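PDB 2D16: adenosine monophosphate-protein transferase, which is of unproven biochemical role but, as a member of the adenosine-specific kinase family, is likely to act on adenosine or an adenine nucleotide. Local coordinates for residues V2-I7 with Q117-E122; V15-G20 with V82-M87; D30-A35 with N97-H102; T38-I43 with I93-T98; G42-I47 with T60-E65. One frame throughout, in Å; residues are numbered along the deposited sequence.

Interactions 2 and 5 belong to one five-stranded antiparallel sheet, where strand 82-88 lies between strands 16-22 and 44-51, and strand 56-61 forms the edge beyond 44-51; their centres are about 11 Å apart. Interactions 3 and 4, centres about 9 Å apart, both join helix 25-39 and its continuation to helix 92-100, which lie against the sheet of interaction 2. Interaction 1 stands apart in a separate three-stranded sheet, its centre about 17 Å from that of interaction 2, though Val118 still packs on Ile19. Its segments, 2-7 and 117-122, bracket all the others along the chain. Interactions 3, 4 and 5 all touch a second subunit, so this side of the fold also serves assembly.

Interaction 1: V2-I7 with Q117-E122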
# COMPACT_ATOMS: atom_id res chain seq x y z
N VAL A 2 33.49 61.65 23.50
CA VAL A 2 32.91 60.78 22.49
C VAL A 2 33.89 60.63 21.33
O VAL A 2 33.88 61.42 20.39
CB VAL A 2 31.58 61.33 21.92
CG1 VAL A 2 31.06 60.40 20.84
CG2 VAL A 2 30.55 61.46 23.03
N ARG A 3 34.75 59.62 21.42
CA ARG A 3 35.72 59.37 20.37
C ARG A 3 35.18 58.23 19.52
O ARG A 3 34.85 57.16 20.03
CB ARG A 3 37.09 59.00 20.96
CG ARG A 3 37.85 60.20 21.53
CD ARG A 3 39.03 59.79 22.39
NE ARG A 3 40.12 59.16 21.63
CZ ARG A 3 40.89 59.79 20.76
NH1 ARG A 3 40.71 61.09 20.51
NH2 ARG A 3 41.86 59.13 20.13
N ILE A 4 35.09 58.47 18.21
CA ILE A 4 34.57 57.47 17.30
C ILE A 4 35.69 56.78 16.53
O ILE A 4 36.63 57.44 16.06
CB ILE A 4 33.59 58.11 16.29
CG1 ILE A 4 32.40 58.71 17.06
CG2 ILE A 4 33.12 57.08 15.28
CD1 ILE A 4 31.40 59.45 16.18
N GLU A 5 35.60 55.46 16.41
CA GLU A 5 36.60 54.68 15.68
C GLU A 5 35.91 53.64 14.80
O GLU A 5 34.78 53.24 15.06
CB GLU A 5 37.57 53.99 16.65
CG GLU A 5 36.99 52.82 17.42
CD GLU A 5 37.95 52.27 18.46
OE1 GLU A 5 38.29 53.01 19.40
OE2 GLU A 5 38.37 51.10 18.33
N VAL A 6 36.61 53.23 13.75
CA VAL A 6 36.10 52.24 12.81
C VAL A 6 36.86 50.94 12.99
O VAL A 6 38.09 50.92 12.99
CB VAL A 6 36.26 52.73 11.36
CG1 VAL A 6 35.71 51.69 10.39
CG2 VAL A 6 35.55 54.06 11.19
N ILE A 7 36.12 49.85 13.17
CA ILE A 7 36.73 48.54 13.36
C ILE A 7 36.41 47.64 12.17
O ILE A 7 35.24 47.44 11.83
CB ILE A 7 36.21 47.87 14.65
CG1 ILE A 7 36.61 48.72 15.86
CG2 ILE A 7 36.77 46.46 14.77
CD1 ILE A 7 36.01 48.24 17.17
N GLN A 117 32.38 46.54 8.64
CA GLN A 117 32.98 47.39 9.67
C GLN A 117 31.97 47.71 10.76
O GLN A 117 30.77 47.81 10.50
CB GLN A 117 33.47 48.72 9.09
CG GLN A 117 34.48 48.61 7.97
CD GLN A 117 34.90 49.98 7.47
OE1 GLN A 117 34.06 50.87 7.31
NE2 GLN A 117 36.20 50.16 7.23
N VAL A 118 32.47 47.88 11.98
CA VAL A 118 31.62 48.24 13.11
C VAL A 118 32.12 49.61 13.57
O VAL A 118 33.30 49.78 13.87
CB VAL A 118 31.73 47.20 14.27
CG1 VAL A 118 30.92 47.67 15.49
CG2 VAL A 118 31.21 45.84 13.80
N ILE A 119 31.22 50.59 13.61
CA ILE A 119 31.60 51.92 14.05
C ILE A 119 31.31 52.00 15.54
O ILE A 119 30.18 51.80 15.98
CB ILE A 119 30.81 53.02 13.30
CG1 ILE A 119 31.01 52.85 11.79
CG2 ILE A 119 31.29 54.40 13.75
CD1 ILE A 119 30.31 53.90 10.95
N VAL A 120 32.35 52.29 16.32
CA VAL A 120 32.24 52.35 17.76
C VAL A 120 32.56 53.72 18.35
O VAL A 120 33.51 54.38 17.93
CB VAL A 120 33.19 51.31 18.41
CG1 VAL A 120 33.15 51.42 19.93
CG2 VAL A 120 32.79 49.90 17.96
N ALA A 121 31.75 54.14 19.32
CA ALA A 121 31.96 55.41 20.00
C ALA A 121 32.38 55.08 21.43
O ALA A 121 31.80 54.18 22.04
CB ALA A 121 30.67 56.22 20.01
N GLU A 122 33.38 55.77 21.94
CA GLU A 122 33.81 55.51 23.31
C GLU A 122 33.68 56.76 24.18
O GLU A 122 34.07 57.86 23.78
CB GLU A 122 35.27 55.00 23.36
CG GLU A 122 35.75 54.76 24.79
CD GLU A 122 36.94 53.82 24.90
OE1 GLU A 122 37.49 53.40 23.86
OE2 GLU A 122 37.34 53.51 26.05
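Arg3, Glu5 and Ile7 face Glu122, Val120 and Val118 as the hydrogen-bonded pairs of an antiparallel ladder, the strand axes 4.6 Å apart at closest and their N-to-C directions 156° from each other. Six backbone N-H...O bonds result, Glu5 N to Val120 O among the shorter at 2.8 Å, and CA-H...O contacts fill in between them, as from Ile4 CA to Val120 O at 3.3 Å. On the face carrying Ile4, Val6, Ile119 and Ala121, the CG2 methyls of Ile4 and Ile119 meet diagonally at 3.6 Å. Val6 CG1, anti to its backbone N (chi1 -180°), reaches Gln117 CD at 3.5 Å and is nearly equidistant from OE1 and NE2, so it rests over the amide group rather than at one end. Gln117 NE2 is in turn bonded to Asp8 OD1. An alanine in place of Gln117 would probably leave Val6 CG1 without its amide cover and Asp8 without this donor. Together the two strands make up part of a three-stranded antiparallel sheet, with 3-8 at one edge and 116-122 in the middle beside 127-134. On the other face Ile7 CD1 touches Val120 CG2 at 3.7 Å, and helix 64-77 packs on Ile7 and Val118. Further along this face Glu5 OE1 and Glu122 OE1 come within 4.5 Å; Arg127 forms salt bridges with both carboxylates and would probably offset their repulsion.

Interaction 2: V15-G20 with V82-M87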
# COMPACT_ATOMS: atom_id res chain seq x y z
N VAL A 15 32.86 33.53 5.01
CA VAL A 15 32.30 33.46 6.36
C VAL A 15 31.33 34.61 6.59
O VAL A 15 31.62 35.76 6.25
CB VAL A 15 33.42 33.49 7.42
CG1 VAL A 15 32.83 33.73 8.82
CG2 VAL A 15 34.16 32.16 7.40
N GLU A 16 30.17 34.29 7.16
CA GLU A 16 29.13 35.29 7.43
C GLU A 16 29.30 35.85 8.84
O GLU A 16 29.61 35.11 9.77
CB GLU A 16 27.74 34.64 7.34
CG GLU A 16 27.44 33.89 6.05
CD GLU A 16 26.97 34.79 4.92
OE1 GLU A 16 26.57 35.94 5.19
OE2 GLU A 16 26.98 34.33 3.76
N VAL A 17 29.09 37.15 9.00
CA VAL A 17 29.19 37.77 10.31
C VAL A 17 27.85 38.39 10.70
O VAL A 17 27.13 38.92 9.86
CB VAL A 17 30.28 38.89 10.35
CG1 VAL A 17 29.92 40.02 9.39
CG2 VAL A 17 30.43 39.42 11.77
N ILE A 18 27.51 38.26 11.98
CA ILE A 18 26.28 38.83 12.52
C ILE A 18 26.67 39.52 13.82
O ILE A 18 27.30 38.92 14.68
CB ILE A 18 25.23 37.74 12.83
CG1 ILE A 18 24.93 36.91 11.57
CG2 ILE A 18 23.94 38.40 13.32
CD1 ILE A 18 23.99 35.75 11.81
N ILE A 19 26.31 40.80 13.95
CA ILE A 19 26.64 41.55 15.15
C ILE A 19 25.32 41.97 15.80
O ILE A 19 24.42 42.44 15.11
CB ILE A 19 27.44 42.84 14.83
CG1 ILE A 19 28.62 42.52 13.91
CG2 ILE A 19 27.92 43.48 16.12
CD1 ILE A 19 29.65 41.60 14.52
N GLY A 20 25.21 41.80 17.11
CA GLY A 20 23.98 42.17 17.78
C GLY A 20 24.17 42.72 19.17
O GLY A 20 25.29 42.77 19.69
N VAL A 82 27.41 43.36 23.62
CA VAL A 82 27.43 43.17 22.18
C VAL A 82 27.87 41.74 21.92
O VAL A 82 28.72 41.20 22.63
CB VAL A 82 28.43 44.14 21.49
CG1 VAL A 82 28.68 43.69 20.05
CG2 VAL A 82 27.88 45.56 21.50
N PHE A 83 27.27 41.09 20.93
CA PHE A 83 27.68 39.73 20.60
C PHE A 83 28.06 39.66 19.13
O PHE A 83 27.52 40.39 18.29
CB PHE A 83 26.58 38.71 20.96
CG PHE A 83 25.28 38.87 20.21
CD1 PHE A 83 25.10 38.28 18.96
CD2 PHE A 83 24.22 39.55 20.79
CE1 PHE A 83 23.87 38.37 18.29
CE2 PHE A 83 22.98 39.65 20.13
CZ PHE A 83 22.81 39.06 18.88
N VAL A 84 29.03 38.80 18.84
CA VAL A 84 29.52 38.62 17.48
C VAL A 84 29.45 37.15 17.09
O VAL A 84 29.91 36.28 17.82
CB VAL A 84 30.99 39.07 17.35
CG1 VAL A 84 31.49 38.79 15.93
CG2 VAL A 84 31.13 40.55 17.68
N ILE A 85 28.87 36.89 15.92
CA ILE A 85 28.76 35.54 15.41
C ILE A 85 29.46 35.44 14.06
O ILE A 85 29.29 36.30 13.20
CB ILE A 85 27.28 35.13 15.17
CG1 ILE A 85 26.50 35.22 16.48
CG2 ILE A 85 27.23 33.71 14.61
CD1 ILE A 85 25.00 35.09 16.29
N LEU A 86 30.28 34.41 13.90
CA LEU A 86 30.97 34.15 12.64
C LEU A 86 30.58 32.72 12.31
O LEU A 86 30.82 31.82 13.11
CB LEU A 86 32.49 34.29 12.79
CG LEU A 86 33.02 35.72 12.98
CD1 LEU A 86 34.53 35.68 13.17
CD2 LEU A 86 32.66 36.57 11.77
N MET A 87 29.98 32.51 11.15
CA MET A 87 29.53 31.18 10.78
C MET A 87 29.74 30.82 9.31
O MET A 87 29.99 31.68 8.47
CB MET A 87 28.04 31.05 11.09
CG MET A 87 27.17 31.95 10.19
SD MET A 87 25.40 31.85 10.51
CE MET A 87 24.74 32.53 8.99
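Three antiparallel pairs, Glu16 with Met87, Ile18 with Ile85 and Gly20 with Phe83, each exchange two backbone hydrogen bonds. At one end of the ladder Glu16 N gives to Met87 O at 2.9 Å; at the other, Phe83 N gives to Gly20 O, also at 2.9 Å. Gly20 also meets the Phe83 side chain. With CG set between backbone N and carbonyl carbon (chi1 63°), the ring folds back across the neighbouring strand, and Gly20 CA lies over its face as a CH-pi contact, 3.7 Å from the centroid. Any side chain on Gly20 would start at a CB only 2.2 Å from Phe83 CZ, so the glycine is what allows the ring to lie there. The two strands are inner members of the five-stranded antiparallel sheet, strand 82-88 holding its central place; strand 44-51 bonds to the far edge of 82-88, and strand 105-112 to that of 16-22. Beside the ring, on the same face, Ile18 CB and Ile85 CB are 4.1 Å apart, and Met87 CG comes to 4.0 Å from Glu16 CB; Ile18 and Ile85 also pack on helix 92-100. The reverse face carries Val17, Ile19, Val84 and Leu86. There Val17 and Leu86 run side by side in the same direction, Leu86 CD2 touching Val17 CB at 3.6 Å, while Ile19 CD1 presses on both methyls of Val84, CG1 and CG2, at 3.6 Å. Helix 64-77 covers Val84 and Leu86.

Interaction 3: D30-A35 with N97-H102; sequences DDLARA and NTIKNH
Asp31 and His102 meet at an angle, carboxylate and imidazole planes turned 67° against each other. The acid comes in at the edge of the ring: His102 NE2 donates to Asp31 OD2 at 2.7 Å, onto the lone pair pointing away from the other oxygen, through a somewhat bent bond of 142°. The ring gets there because His102 CG is anti to its backbone N (chi1 -169°), which sends it across toward helix 25-39. Leu32 lies against the same ring obliquely, with CB 4.3 Å above one face near the rim and CD1 4.0 Å from His102 CD2. Leu32 CD1 also comes to 4.4 Å from Ile99 CG1. Ala35 CB meets Thr98 CG2 methyl to methyl at 3.8 Å. The two helices thus pack side by side on one face of the central sheet, Leu32 and Ile99 both touching Phe83, while Ile161 of a second subunit packs on Asp30, Ala33 and Arg34. Asp31 OD1 accepts Arg34 NH2 at 2.9 Å in a salt bridge. An alanine in place of Asp31 would probably leave His102 NE2 without its acceptor and Arg34 without its salt-bridge mate. The carboxylate is held from two directions and the ring at both nitrogens, since His102 ND1 takes the backbone N-H of Ala104; this should limit the rotation of both groups and ties helix 25-39 to the segment 97-102.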
# COMPACT_ATOMS: atom_id res chain seq x y z
N ASP A 30 26.15 31.02 25.67
CA ASP A 30 25.94 29.58 25.53
C ASP A 30 24.56 29.24 24.97
O ASP A 30 24.43 28.41 24.07
CB ASP A 30 26.08 28.88 26.89
CG ASP A 30 27.52 28.61 27.28
OD1 ASP A 30 28.45 29.07 26.59
OD2 ASP A 30 27.72 27.91 28.31
N ASP A 31 23.53 29.89 25.50
CA ASP A 31 22.16 29.61 25.07
C ASP A 31 21.89 29.97 23.62
O ASP A 31 21.17 29.25 22.91
CB ASP A 31 21.17 30.32 25.99
CG ASP A 31 19.81 29.66 25.97
OD1 ASP A 31 19.70 28.51 26.43
OD2 ASP A 31 18.84 30.30 25.49
N LEU A 32 22.45 31.08 23.16
CA LEU A 32 22.25 31.50 21.78
C LEU A 32 23.03 30.54 20.87
O LEU A 32 22.60 30.25 19.75
CB LEU A 32 22.72 32.94 21.58
CG LEU A 32 22.49 33.61 20.23
CD1 LEU A 32 21.06 33.40 19.75
CD2 LEU A 32 22.81 35.10 20.35
N ALA A 33 24.16 30.04 21.35
CA ALA A 33 24.95 29.10 20.56
C ALA A 33 24.12 27.84 20.34
O ALA A 33 24.05 27.31 19.23
CB ALA A 33 26.26 28.75 21.29
N ARG A 34 23.47 27.36 21.40
CA ARG A 34 22.64 26.17 21.31
C ARG A 34 21.50 26.42 20.32
O ARG A 34 21.15 25.55 19.52
CB ARG A 34 22.07 25.79 22.68
CG ARG A 34 23.09 25.17 23.63
CD ARG A 34 22.42 24.55 24.86
NE ARG A 34 21.87 25.56 25.78
CZ ARG A 34 22.57 26.14 26.75
NH1 ARG A 34 23.84 25.82 26.95
NH2 ARG A 34 21.99 27.05 27.53
N ALA A 35 20.93 27.63 20.36
CA ALA A 35 19.85 27.98 19.45
C ALA A 35 20.31 27.94 17.99
O ALA A 35 19.59 27.45 17.12
CB ALA A 35 19.30 29.36 19.80
N ASN A 97 16.01 34.87 12.18
CA ASN A 97 14.82 34.75 13.01
C ASN A 97 15.12 34.00 14.30
O ASN A 97 14.54 34.31 15.35
CB ASN A 97 13.69 34.08 12.22
CG ASN A 97 13.01 35.04 11.25
OD1 ASN A 97 13.40 36.21 11.16
ND2 ASN A 97 12.01 34.55 10.53
N THR A 98 16.02 33.03 14.25
CA THR A 98 16.38 32.29 15.46
C THR A 98 17.03 33.24 16.47
O THR A 98 16.78 33.16 17.68
CB THR A 98 17.37 31.14 15.13
OG1 THR A 98 16.69 30.15 14.35
CG2 THR A 98 17.91 30.50 16.41
N ILE A 99 17.85 34.16 15.97
CA ILE A 99 18.52 35.13 16.84
C ILE A 99 17.54 36.18 17.35
O ILE A 99 17.52 36.48 18.55
CB ILE A 99 19.67 35.82 16.09
CG1 ILE A 99 20.69 34.78 15.63
CG2 ILE A 99 20.34 36.85 17.01
CD1 ILE A 99 21.74 35.32 14.68
N LYS A 100 16.73 36.74 16.46
CA LYS A 100 15.75 37.74 16.86
C LYS A 100 14.75 37.17 17.87
O LYS A 100 14.23 37.90 18.73
CB LYS A 100 14.98 38.28 15.64
CG LYS A 100 15.82 39.17 14.73
CD LYS A 100 15.03 39.68 13.51
CE LYS A 100 14.59 38.54 12.61
NZ LYS A 100 13.98 39.03 11.34
N ASN A 101 14.48 35.88 17.77
CA ASN A 101 13.53 35.23 18.67
C ASN A 101 14.11 34.86 20.03
O ASN A 101 13.36 34.44 20.92
CB ASN A 101 12.95 33.97 18.00
CG ASN A 101 12.15 34.28 16.75
OD1 ASN A 101 11.50 35.33 16.65
ND2 ASN A 101 12.18 33.37 15.78
N HIS A 102 15.41 35.01 20.21
CA HIS A 102 16.01 34.66 21.50
C HIS A 102 15.59 35.69 22.55
O HIS A 102 15.69 36.90 22.32
CB HIS A 102 17.53 34.59 21.40
CG HIS A 102 18.17 33.97 22.60
ND1 HIS A 102 18.41 34.68 23.76
CD2 HIS A 102 18.56 32.70 22.85
CE1 HIS A 102 18.93 33.88 24.67
NE2 HIS A 102 19.03 32.67 24.14

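Interaction 4: T38-I43 with I93-T98; sequences TAVPGI and INVLNT
Ala39 points its one methyl toward helix 92-100, and CB finds Asn94 O at 3.7 Å, Val95 CG1 at 3.7 Å and Thr98 OG1 at 3.8 Å. Such a small residue lets the backbones come close, with Ala39 and Val95 CA atoms 5.7 Å apart. Val95 answers with CG1, anti to its carbonyl carbon (chi1 -48°), which also meets Ile43 CD1 tip to tip at 4.1 Å. Val40 crosses Asn94 at a slant and presses CG2 on its CB at 3.4 Å, a tight contact. A type II turn from Val40 to Ile43, with Gly42 at its third position, folds the chain back after helix 25-39 so that Val40 and Ile43 both reach helix 92-100. Beyond the methyls, the polar groups bridge indirectly: one water donates to Thr38 OG1, and its O lies 2.7 Å from Thr98 OG1. Asn94 ND2 bonds Thr38 O of the second subunit, and the same pair recurs with the roles of the subunits exchanged, while Asn94 OD1 accepts the backbone N-H of Tyr91. Within the chain, then, the contact rests on apolar touch and a water, whereas the direct polar bonding of Asn94 ND2 is spent on the subunit interface.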
# COMPACT_ATOMS: atom_id res chain seq x y z
N THR A 38 20.16 24.70 16.12
CA THR A 38 18.85 24.24 15.66
C THR A 38 18.39 24.87 14.35
O THR A 38 17.44 24.40 13.73
CB THR A 38 17.74 24.52 16.71
OG1 THR A 38 17.42 25.92 16.70
CG2 THR A 38 18.20 24.12 18.11
N ALA A 39 19.08 25.93 13.92
CA ALA A 39 18.70 26.63 12.69
C ALA A 39 19.02 25.89 11.39
O ALA A 39 18.17 25.80 10.51
CB ALA A 39 19.33 28.01 12.67
N VAL A 40 20.24 25.37 11.28
CA VAL A 40 20.66 24.66 10.07
C VAL A 40 21.59 23.49 10.43
O VAL A 40 22.59 23.68 11.11
CB VAL A 40 21.44 25.59 9.10
CG1 VAL A 40 21.91 24.81 7.87
CG2 VAL A 40 20.55 26.76 8.66
N PRO A 41 21.26 22.28 9.97
CA PRO A 41 22.12 21.13 10.29
C PRO A 41 23.50 21.34 9.69
O PRO A 41 23.62 21.75 8.53
CB PRO A 41 21.39 19.96 9.64
CG PRO A 41 19.95 20.40 9.65
CD PRO A 41 20.05 21.84 9.25
N GLY A 42 24.54 21.07 10.47
CA GLY A 42 25.90 21.22 9.97
C GLY A 42 26.50 22.61 10.11
O GLY A 42 27.65 22.82 9.73
N ILE A 43 25.73 23.56 10.63
CA ILE A 43 26.23 24.91 10.80
C ILE A 43 27.49 24.89 11.67
O ILE A 43 27.55 24.17 12.67
CB ILE A 43 25.15 25.82 11.46
CG1 ILE A 43 25.62 27.27 11.51
CG2 ILE A 43 24.81 25.31 12.85
CD1 ILE A 43 24.53 28.25 11.95
N ILE A 93 19.89 34.44 6.21
CA ILE A 93 18.47 34.21 5.99
C ILE A 93 17.96 32.94 6.67
O ILE A 93 16.77 32.80 6.92
CB ILE A 93 18.14 34.17 4.47
CG1 ILE A 93 16.63 34.35 4.27
CG2 ILE A 93 18.62 32.87 3.85
CD1 ILE A 93 16.20 34.54 2.82
N ASN A 94 18.87 32.02 6.99
CA ASN A 94 18.49 30.78 7.65
C ASN A 94 18.55 30.90 9.18
O ASN A 94 17.99 30.06 9.88
CB ASN A 94 19.44 29.62 7.28
CG ASN A 94 19.63 29.46 5.78
OD1 ASN A 94 20.75 29.41 5.27
ND2 ASN A 94 18.52 29.41 5.06
N VAL A 95 19.21 31.94 9.68
CA VAL A 95 19.36 32.07 11.14
C VAL A 95 18.92 33.36 11.83
O VAL A 95 18.84 33.39 13.06
CB VAL A 95 20.84 31.85 11.55
CG1 VAL A 95 21.38 30.58 10.89
CG2 VAL A 95 21.68 33.05 11.17
N LEU A 96 18.66 34.42 11.08
CA LEU A 96 18.27 35.68 11.72
C LEU A 96 17.05 35.58 12.62
O LEU A 96 17.04 36.15 13.71
CB LEU A 96 18.08 36.77 10.67
CG LEU A 96 19.38 37.31 10.06
CD1 LEU A 96 19.06 38.18 8.87
CD2 LEU A 96 20.16 38.09 11.11
N ASN A 97 16.01 34.87 12.18
CA ASN A 97 14.82 34.75 13.01
C ASN A 97 15.12 34.00 14.30
O ASN A 97 14.54 34.31 15.35
CB ASN A 97 13.69 34.08 12.22
CG ASN A 97 13.01 35.04 11.25
OD1 ASN A 97 13.40 36.21 11.16
ND2 ASN A 97 12.01 34.55 10.53
N THR A 98 16.02 33.03 14.25
CA THR A 98 16.38 32.29 15.46
C THR A 98 17.03 33.24 16.47
O THR A 98 16.78 33.16 17.68
CB THR A 98 17.37 31.14 15.13
OG1 THR A 98 16.69 30.15 14.35
CG2 THR A 98 17.91 30.50 16.41
O HOH W 1 15.86 27.83 15.47

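Interaction 5: G42-I47 with T60-E65; sequences GIKFGI and TGNDPE
Asn62 turns its amide to the backbone of Ile43 and Phe45, using both OD1 and ND2. From CB, CG is set between backbone N and carbonyl carbon (chi1 64°), which carries the group toward strand 44-51, and CG stands 3.9 Å from Ile43 O. OD1 accepts Phe45 N at 2.9 Å in its carbonyl plane, with Lys44 CA also near it at 3.4 Å. The tip, ND2, gives an almost straight bond of 174° to Ile43 O at 3.0 Å, lying in the amide plane. Asn62 N bonds Phe45 O at 3.1 Å; with OD1 and ND2 pairing like a peptide, the side chain continues the ladder past strand 56-61. A water linking Lys44 NZ with Asn62 O adds a bridge. At Gly61, a CB would run into Phe45 O, 2.3 Å away. Next along, Ile47 N bonds Thr60 O at 2.9 Å, and their CG2 methyls lie side by side. Strands 44-51 and 56-61 form a hairpin at the edge of the five-stranded sheet: 44-51 bonds strand 82-88 on its other side, helix 25-39 packs on Ile47, Thr60 and Asn62, Asp63 caps helix 64-77 through Leu66 N, and Thr60 OG1 bonds Asp162 O of the second subunit.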
# COMPACT_ATOMS: atom_id res chain seq x y z
N GLY A 42 24.54 21.07 10.47
CA GLY A 42 25.90 21.22 9.97
C GLY A 42 26.50 22.61 10.11
O GLY A 42 27.65 22.82 9.73
N ILE A 43 25.73 23.56 10.63
CA ILE A 43 26.23 24.91 10.80
C ILE A 43 27.49 24.89 11.67
O ILE A 43 27.55 24.17 12.67
CB ILE A 43 25.15 25.82 11.46
CG1 ILE A 43 25.62 27.27 11.51
CG2 ILE A 43 24.81 25.31 12.85
CD1 ILE A 43 24.53 28.25 11.95
N LYS A 44 28.51 25.64 11.26
CA LYS A 44 29.76 25.73 12.01
C LYS A 44 29.92 27.20 12.37
O LYS A 44 29.78 28.07 11.52
CB LYS A 44 30.94 25.27 11.14
CG LYS A 44 30.90 23.78 10.81
CD LYS A 44 30.90 22.93 12.07
CE LYS A 44 30.81 21.44 11.74
NZ LYS A 44 30.79 20.59 12.96
N PHE A 45 30.21 27.48 13.64
CA PHE A 45 30.30 28.87 14.04
C PHE A 45 31.04 29.14 15.34
O PHE A 45 31.38 28.23 16.10
CB PHE A 45 28.88 29.41 14.21
CG PHE A 45 28.14 28.81 15.38
CD1 PHE A 45 28.17 29.44 16.63
CD2 PHE A 45 27.48 27.60 15.25
CE1 PHE A 45 27.55 28.86 17.73
CE2 PHE A 45 26.85 27.01 16.36
CZ PHE A 45 26.88 27.64 17.60
N GLY A 46 31.26 30.43 15.56
CA GLY A 46 31.89 30.91 16.76
C GLY A 46 31.03 32.08 17.21
O GLY A 46 30.54 32.84 16.37
N ILE A 47 30.80 32.20 18.51
CA ILE A 47 30.02 33.32 19.03
C ILE A 47 30.72 33.85 20.27
O ILE A 47 31.19 33.08 21.12
CB ILE A 47 28.55 32.93 19.38
CG1 ILE A 47 27.80 34.15 19.91
CG2 ILE A 47 28.52 31.80 20.40
CD1 ILE A 47 26.33 33.90 20.21
N THR A 60 32.08 30.67 22.78
CA THR A 60 31.81 29.26 22.55
C THR A 60 31.41 29.09 21.09
O THR A 60 31.61 30.01 20.29
CB THR A 60 30.69 28.72 23.47
OG1 THR A 60 30.54 27.31 23.27
CG2 THR A 60 29.37 29.42 23.17
N GLY A 61 30.95 27.91 20.78
CA GLY A 61 30.59 27.57 19.42
C GLY A 61 31.00 26.13 19.17
O GLY A 61 31.14 25.37 20.13
N ASN A 62 31.18 25.75 17.91
CA ASN A 62 31.58 24.38 17.59
C ASN A 62 32.67 24.34 16.52
O ASN A 62 32.79 23.37 15.77
CB ASN A 62 30.36 23.58 17.12
CG ASN A 62 29.77 24.11 15.83
OD1 ASN A 62 30.23 25.12 15.30
ND2 ASN A 62 28.76 23.43 15.32
N ASP A 63 33.46 25.41 16.47
CA ASP A 63 34.56 25.52 15.52
C ASP A 63 35.68 26.36 16.14
O ASP A 63 35.51 27.56 16.37
CB ASP A 63 34.09 26.18 14.22
CG ASP A 63 35.16 26.15 13.14
OD1 ASP A 63 35.38 25.07 12.55
OD2 ASP A 63 35.79 27.20 12.88
N PRO A 64 36.83 25.74 16.41
CA PRO A 64 37.98 26.44 17.01
C PRO A 64 38.36 27.76 16.35
O PRO A 64 38.47 28.78 17.03
CB PRO A 64 39.09 25.40 16.92
CG PRO A 64 38.35 24.11 17.08
CD PRO A 64 37.15 24.32 16.17
N GLU A 65 38.56 27.74 15.04
CA GLU A 65 38.95 28.94 14.31
C GLU A 65 37.93 30.07 14.38
O GLU A 65 38.29 31.21 14.68
CB GLU A 65 39.22 28.60 12.84
CG GLU A 65 39.62 29.80 11.99
CD GLU A 65 39.98 29.42 10.57
OE1 GLU A 65 40.92 28.62 10.39
OE2 GLU A 65 39.32 29.92 9.63
O HOH W 2 31.99 20.76 15.23